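Local coordinates for actin-binding protein (Saccharomyces cerevisiae, PDB 1HQZ) that binds actin filaments, probably through this N-terminal cofilin-homology domain, and recruits the ARP2/3 complex to filament sides, regulating actin assembly, at residues Y66-V71 with N109-Y114; G85-S90 with A97-N102. All coordinates share one frame; numbering follows the deposited sequence.

Contact 1: residues Y66-V71 with N109-Y114; sequences YGLARV and NLFKGY
A single ring, that of Phe111, makes almost the whole of this contact, meeting Tyr66, Gly67 and above all Leu68 from the centre of an inverse gamma turn where helix 93-110 runs out. The turn is read from the backbone of Phe111 (phi -90°, psi 56°) and from a weak bond across it, Lys112 N to Leu110 O at 3.1 Å. It leaves CB of Phe111 directed at strand 65-71.

Leu68 spreads over one face of the ring. Its CB stands 3.8 Å above the plane, displaced toward the rim, and makes a CH-pi contact 4.0 Å from the Phe111 centroid. With CG anti to the backbone N (chi1 171°), its methyls reach farther over the same face: CD1 lies 4.0 Å from Phe111 CB, and CD2 lies 4.0 Å from Phe111 CD2. Across the ring plane from Leu68, Tyr66 CB comes obliquely to 4.1 Å from Phe111 CE1, while the phenol end of Tyr66 leads away toward Phe99 and Asn102. Gly67 O also approaches obliquely, 4.1 Å from Phe111 CD1.

Ile35, Ile83, Val106 and Tyr19 of helix 12-24 also touch Phe111, placing it between the sheet and two helices in the core of the ADF-H domain. No hydrogen bond joins the segments; backbone groups of the strand pair with neighbouring strands, Gly67 with Ile84 and Leu68 with Leu33. Between these two segments the attraction is therefore dispersion and hydrophobic burial, to which the leucine over one ring face contributes most of the strand's share.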
loop_
_atom_site.group_PDB
_atom_site.type_symbol
_atom_site.label_atom_id
_atom_site.label_comp_id
_atom_site.label_asym_id
_atom_site.label_seq_id
_atom_site.Cartn_x
_atom_site.Cartn_y
_atom_site.Cartn_z
ATOM N N TYR A 66 0.051 -1.299 -4.896
ATOM C CA TYR A 66 0.103 -0.342 -3.814
ATOM C C TYR A 66 -0.481 -1.007 -2.595
ATOM O O TYR A 66 -1.493 -1.704 -2.682
ATOM C CB TYR A 66 -0.675 0.924 -4.185
ATOM C CG TYR A 66 -0.184 1.519 -5.487
ATOM C CD1 TYR A 66 -0.658 1.052 -6.708
ATOM C CD2 TYR A 66 0.830 2.468 -5.497
ATOM C CE1 TYR A 66 -0.122 1.508 -7.915
ATOM C CE2 TYR A 66 1.377 2.934 -6.688
ATOM C CZ TYR A 66 0.896 2.442 -7.894
ATOM O OH TYR A 66 1.464 2.862 -9.068
ATOM N N GLY A 67 0.193 -0.816 -1.466
ATOM C CA GLY A 67 -0.257 -1.403 -0.220
ATOM C C GLY A 67 -0.556 -0.316 0.790
ATOM O O GLY A 67 0.011 0.782 0.739
ATOM N N LEU A 68 -1.448 -0.637 1.719
ATOM C CA LEU A 68 -1.867 0.294 2.762
ATOM C C LEU A 68 -1.967 -0.498 4.043
ATOM O O LEU A 68 -2.599 -1.554 4.068
ATOM C CB LEU A 68 -3.246 0.864 2.412
ATOM C CG LEU A 68 -3.989 1.712 3.441
ATOM C CD1 LEU A 68 -3.368 3.089 3.517
ATOM C CD2 LEU A 68 -5.460 1.813 3.028
ATOM N N ALA A 69 -1.347 -0.015 5.111
ATOM C CA ALA A 69 -1.440 -0.752 6.359
ATOM C C ALA A 69 -1.462 0.146 7.575
ATOM O O ALA A 69 -0.804 1.189 7.618
ATOM C CB ALA A 69 -0.295 -1.751 6.470
ATOM N N ARG A 70 -2.233 -0.274 8.566
ATOM C CA ARG A 70 -2.335 0.463 9.807
ATOM C C ARG A 70 -1.521 -0.344 10.802
ATOM O O ARG A 70 -1.844 -1.495 11.091
ATOM C CB ARG A 70 -3.789 0.573 10.253
ATOM C CG ARG A 70 -3.961 1.372 11.528
ATOM C CD ARG A 70 -5.418 1.738 11.732
ATOM N NE ARG A 70 -5.579 2.839 12.674
ATOM C CZ ARG A 70 -5.885 2.680 13.954
ATOM N NH1 ARG A 70 -6.059 1.465 14.429
ATOM N NH2 ARG A 70 -6.030 3.724 14.757
ATOM N N VAL A 71 -0.459 0.261 11.318
ATOM C CA VAL A 71 0.422 -0.445 12.232
ATOM C C VAL A 71 0.797 0.333 13.482
ATOM O O VAL A 71 0.875 1.566 13.476
ATOM C CB VAL A 71 1.745 -0.830 11.529
ATOM C CG1 VAL A 71 2.437 -1.924 12.304
ATOM C CG2 VAL A 71 1.478 -1.254 10.086
ATOM N N ASN A 109 -4.634 11.203 -3.773
ATOM C CA ASN A 109 -6.069 11.067 -3.991
ATOM C C ASN A 109 -6.767 9.828 -3.452
ATOM O O ASN A 109 -7.966 9.873 -3.171
ATOM C CB ASN A 109 -6.374 11.158 -5.489
ATOM C CG ASN A 109 -5.599 12.260 -6.176
ATOM O OD1 ASN A 109 -5.663 13.419 -5.780
ATOM N ND2 ASN A 109 -4.861 11.899 -7.215
ATOM N N LEU A 110 -6.045 8.722 -3.313
ATOM C CA LEU A 110 -6.676 7.492 -2.847
ATOM C C LEU A 110 -6.378 7.111 -1.393
ATOM O O LEU A 110 -7.273 7.125 -0.546
ATOM C CB LEU A 110 -6.288 6.342 -3.782
ATOM C CG LEU A 110 -6.982 4.996 -3.558
ATOM C CD1 LEU A 110 -8.477 5.135 -3.831
ATOM C CD2 LEU A 110 -6.379 3.943 -4.486
ATOM N N PHE A 111 -5.124 6.762 -1.104
ATOM C CA PHE A 111 -4.747 6.372 0.254
ATOM C C PHE A 111 -4.294 7.575 1.062
ATOM O O PHE A 111 -3.180 7.585 1.592
ATOM C CB PHE A 111 -3.621 5.331 0.220
ATOM C CG PHE A 111 -4.022 4.008 -0.383
ATOM C CD1 PHE A 111 -3.052 3.095 -0.789
ATOM C CD2 PHE A 111 -5.360 3.660 -0.518
ATOM C CE1 PHE A 111 -3.415 1.848 -1.318
ATOM C CE2 PHE A 111 -5.734 2.422 -1.044
ATOM C CZ PHE A 111 -4.757 1.513 -1.446
ATOM N N LYS A 112 -5.148 8.589 1.160
ATOM C CA LYS A 112 -4.802 9.797 1.905
ATOM C C LYS A 112 -4.711 9.541 3.407
ATOM O O LYS A 112 -5.371 8.643 3.935
ATOM C CB LYS A 112 -5.842 10.903 1.659
ATOM C CG LYS A 112 -5.947 11.377 0.219
ATOM C CD LYS A 112 -7.027 12.452 0.058
ATOM C CE LYS A 112 -6.606 13.750 0.735
ATOM N NZ LYS A 112 -5.317 14.252 0.175
ATOM N N GLY A 113 -3.889 10.337 4.084
ATOM C CA GLY A 113 -3.747 10.218 5.528
ATOM C C GLY A 113 -2.653 9.289 6.018
ATOM O O GLY A 113 -2.704 8.814 7.145
ATOM N N TYR A 114 -1.659 9.038 5.179
ATOM C CA TYR A 114 -0.557 8.152 5.542
ATOM C C TYR A 114 0.500 8.892 6.350
ATOM O O TYR A 114 0.686 10.102 6.193
ATOM C CB TYR A 114 0.082 7.564 4.280
ATOM C CG TYR A 114 0.624 8.607 3.331
ATOM C CD1 TYR A 114 1.912 9.118 3.486
ATOM C CD2 TYR A 114 -0.175 9.127 2.314
ATOM C CE1 TYR A 114 2.394 10.125 2.654
ATOM C CE2 TYR A 114 0.290 10.139 1.478
ATOM C CZ TYR A 114 1.576 10.633 1.655
ATOM O OH TYR A 114 2.030 11.643 0.839
#

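Contact 2: residues G85-S90 with A97-N102; sequences GWCPDS and ASFAAN
Cys87 SG and Phe99 CG both stand anti to their backbone N, with chi1 of -173° for the cysteine and 174° for the phenylalanine, and these two torsions lay the cysteine across the face of the ring. The evidence is the position of Cys87 CB, 3.5 Å from the centroid of the Phe99 ring and only 5° off its normal, a CH-pi contact almost exactly over the centre. The sulfur is carried on toward the root of the side chain: Cys87 SG is 3.6 Å from Phe99 CG and 3.7 Å from Phe99 CB. It also makes an oblique sulfur-aromatic contact, 4.1 Å from the Phe99 centroid.

The far end of the ring runs up to the backbone of the strand. Gly85 CA lies in the ring plane at its edge, 3.8 Å from Phe99 CE1, and Gly85 O approaches Phe99 CZ obliquely at 3.5 Å. Because glycine has no side chain, the ring can come this near the main chain. No hydrogen bond crosses between the segments, so their union is one of aromatic and apolar packing. Trp86 brings its backbone N near the ring, obliquely; its CB is directed away from the helix, and NE1 bonds to Asp60 O.

Phe99 thus ties the first strand of the beta-alpha-beta unit, 80-86, to the N-terminal half of the crossover helix 93-110. Around the same ring stand Phe103 from the next helical turn, Val64, Tyr66 of strand 65-71 and Thr119 of the parallel strand 116-120.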
loop_
_atom_site.group_PDB
_atom_site.type_symbol
_atom_site.label_atom_id
_atom_site.label_comp_id
_atom_site.label_asym_id
_atom_site.label_seq_id
_atom_site.Cartn_x
_atom_site.Cartn_y
_atom_site.Cartn_z
ATOM N N GLY A 85 4.579 1.769 -2.279
ATOM C CA GLY A 85 4.534 1.801 -3.722
ATOM C C GLY A 85 5.465 0.686 -4.169
ATOM O O GLY A 85 6.685 0.805 -4.102
ATOM N N TRP A 86 4.870 -0.410 -4.611
ATOM C CA TRP A 86 5.605 -1.585 -5.053
ATOM C C TRP A 86 5.800 -1.535 -6.574
ATOM O O TRP A 86 4.834 -1.606 -7.340
ATOM C CB TRP A 86 4.813 -2.821 -4.611
ATOM C CG TRP A 86 5.325 -4.121 -5.101
ATOM C CD1 TRP A 86 4.862 -4.826 -6.173
ATOM C CD2 TRP A 86 6.386 -4.895 -4.537
ATOM N NE1 TRP A 86 5.561 -5.993 -6.306
ATOM C CE2 TRP A 86 6.507 -6.064 -5.321
ATOM C CE3 TRP A 86 7.248 -4.718 -3.446
ATOM C CZ2 TRP A 86 7.457 -7.057 -5.054
ATOM C CZ3 TRP A 86 8.196 -5.706 -3.175
ATOM C CH2 TRP A 86 8.290 -6.863 -3.981
ATOM N N CYS A 87 7.054 -1.397 -7.001
ATOM C CA CYS A 87 7.384 -1.305 -8.424
ATOM C C CYS A 87 8.526 -2.256 -8.758
ATOM O O CYS A 87 9.664 -1.820 -8.918
ATOM C CB CYS A 87 7.798 0.138 -8.758
ATOM S SG CYS A 87 8.069 0.499 -10.512
ATOM N N PRO A 88 8.233 -3.566 -8.888
ATOM C CA PRO A 88 9.226 -4.607 -9.198
ATOM C C PRO A 88 9.803 -4.498 -10.602
ATOM O O PRO A 88 9.143 -4.001 -11.516
ATOM C CB PRO A 88 8.441 -5.897 -8.990
ATOM C CG PRO A 88 7.084 -5.519 -9.506
ATOM C CD PRO A 88 6.867 -4.126 -8.921
ATOM N N ASP A 89 11.042 -4.955 -10.764
ATOM C CA ASP A 89 11.713 -4.895 -12.057
ATOM C C ASP A 89 10.944 -5.613 -13.158
ATOM O O ASP A 89 10.885 -5.128 -14.285
ATOM C CB ASP A 89 13.133 -5.479 -11.964
ATOM C CG ASP A 89 14.054 -4.662 -11.064
ATOM O OD1 ASP A 89 13.742 -3.478 -10.790
ATOM O OD2 ASP A 89 15.102 -5.197 -10.637
ATOM N N SER A 90 10.332 -6.744 -12.812
ATOM C CA SER A 90 9.581 -7.570 -13.757
ATOM C C SER A 90 8.227 -7.041 -14.211
ATOM O O SER A 90 7.621 -7.601 -15.118
ATOM C CB SER A 90 9.393 -8.965 -13.171
ATOM O OG SER A 90 10.652 -9.570 -12.939
ATOM N N ALA A 97 7.302 2.886 -15.863
ATOM C CA ALA A 97 7.641 4.232 -16.301
ATOM C C ALA A 97 6.612 5.245 -15.820
ATOM O O ALA A 97 6.883 6.446 -15.786
ATOM C CB ALA A 97 7.744 4.273 -17.812
ATOM N N SER A 98 5.434 4.763 -15.435
ATOM C CA SER A 98 4.378 5.655 -14.966
ATOM C C SER A 98 4.227 5.601 -13.455
ATOM O O SER A 98 3.426 6.335 -12.878
ATOM C CB SER A 98 3.045 5.284 -15.631
ATOM O OG SER A 98 3.147 5.363 -17.044
ATOM N N PHE A 99 5.017 4.738 -12.824
ATOM C CA PHE A 99 4.983 4.541 -11.380
ATOM C C PHE A 99 5.116 5.797 -10.526
ATOM O O PHE A 99 4.290 6.037 -9.657
ATOM C CB PHE A 99 6.062 3.541 -10.961
ATOM C CG PHE A 99 6.190 3.386 -9.466
ATOM C CD1 PHE A 99 5.191 2.758 -8.731
ATOM C CD2 PHE A 99 7.302 3.885 -8.798
ATOM C CE1 PHE A 99 5.299 2.630 -7.340
ATOM C CE2 PHE A 99 7.422 3.763 -7.410
ATOM C CZ PHE A 99 6.416 3.132 -6.682
ATOM N N ALA A 100 6.163 6.583 -10.750
ATOM C CA ALA A 100 6.367 7.800 -9.971
ATOM C C ALA A 100 5.119 8.671 -10.022
ATOM O O ALA A 100 4.670 9.187 -9.004
ATOM C CB ALA A 100 7.569 8.573 -10.502
ATOM N N ALA A 101 4.551 8.824 -11.212
ATOM C CA ALA A 101 3.348 9.637 -11.369
ATOM C C ALA A 101 2.148 8.996 -10.677
ATOM O O ALA A 101 1.414 9.669 -9.945
ATOM C CB ALA A 101 3.049 9.852 -12.860
ATOM N N ASN A 102 1.952 7.695 -10.892
ATOM C CA ASN A 102 0.813 7.002 -10.292
ATOM C C ASN A 102 0.879 6.833 -8.777
ATOM O O ASN A 102 -0.154 6.855 -8.095
ATOM C CB ASN A 102 0.603 5.645 -10.959
ATOM C CG ASN A 102 0.100 5.778 -12.387
ATOM O OD1 ASN A 102 -0.667 6.686 -12.694
ATOM N ND2 ASN A 102 0.519 4.871 -13.258
#

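Both contacts fasten helix 93-110 to one mixed sheet, contact 2 in the helix's N-terminal half and contact 1 at its C-terminal end, with centres about 16 Å apart. Contact 1 is central, about 6 Å from the middle of the chain; contact 2 is also buried but lies about 12 Å out, where strand 80-86 gives way to a loop and Cys87 is partly exposed. Each relies on a phenylalanine without cross-segment hydrogen bonds, but leucine carbons cover the inner ring, whereas a cysteine's CB and sulfur and a glycine backbone meet the outer. Tyr66 bridges them: its OH packs 3.5 Å from Asn102 CB and 3.7 Å from Phe99 CD1.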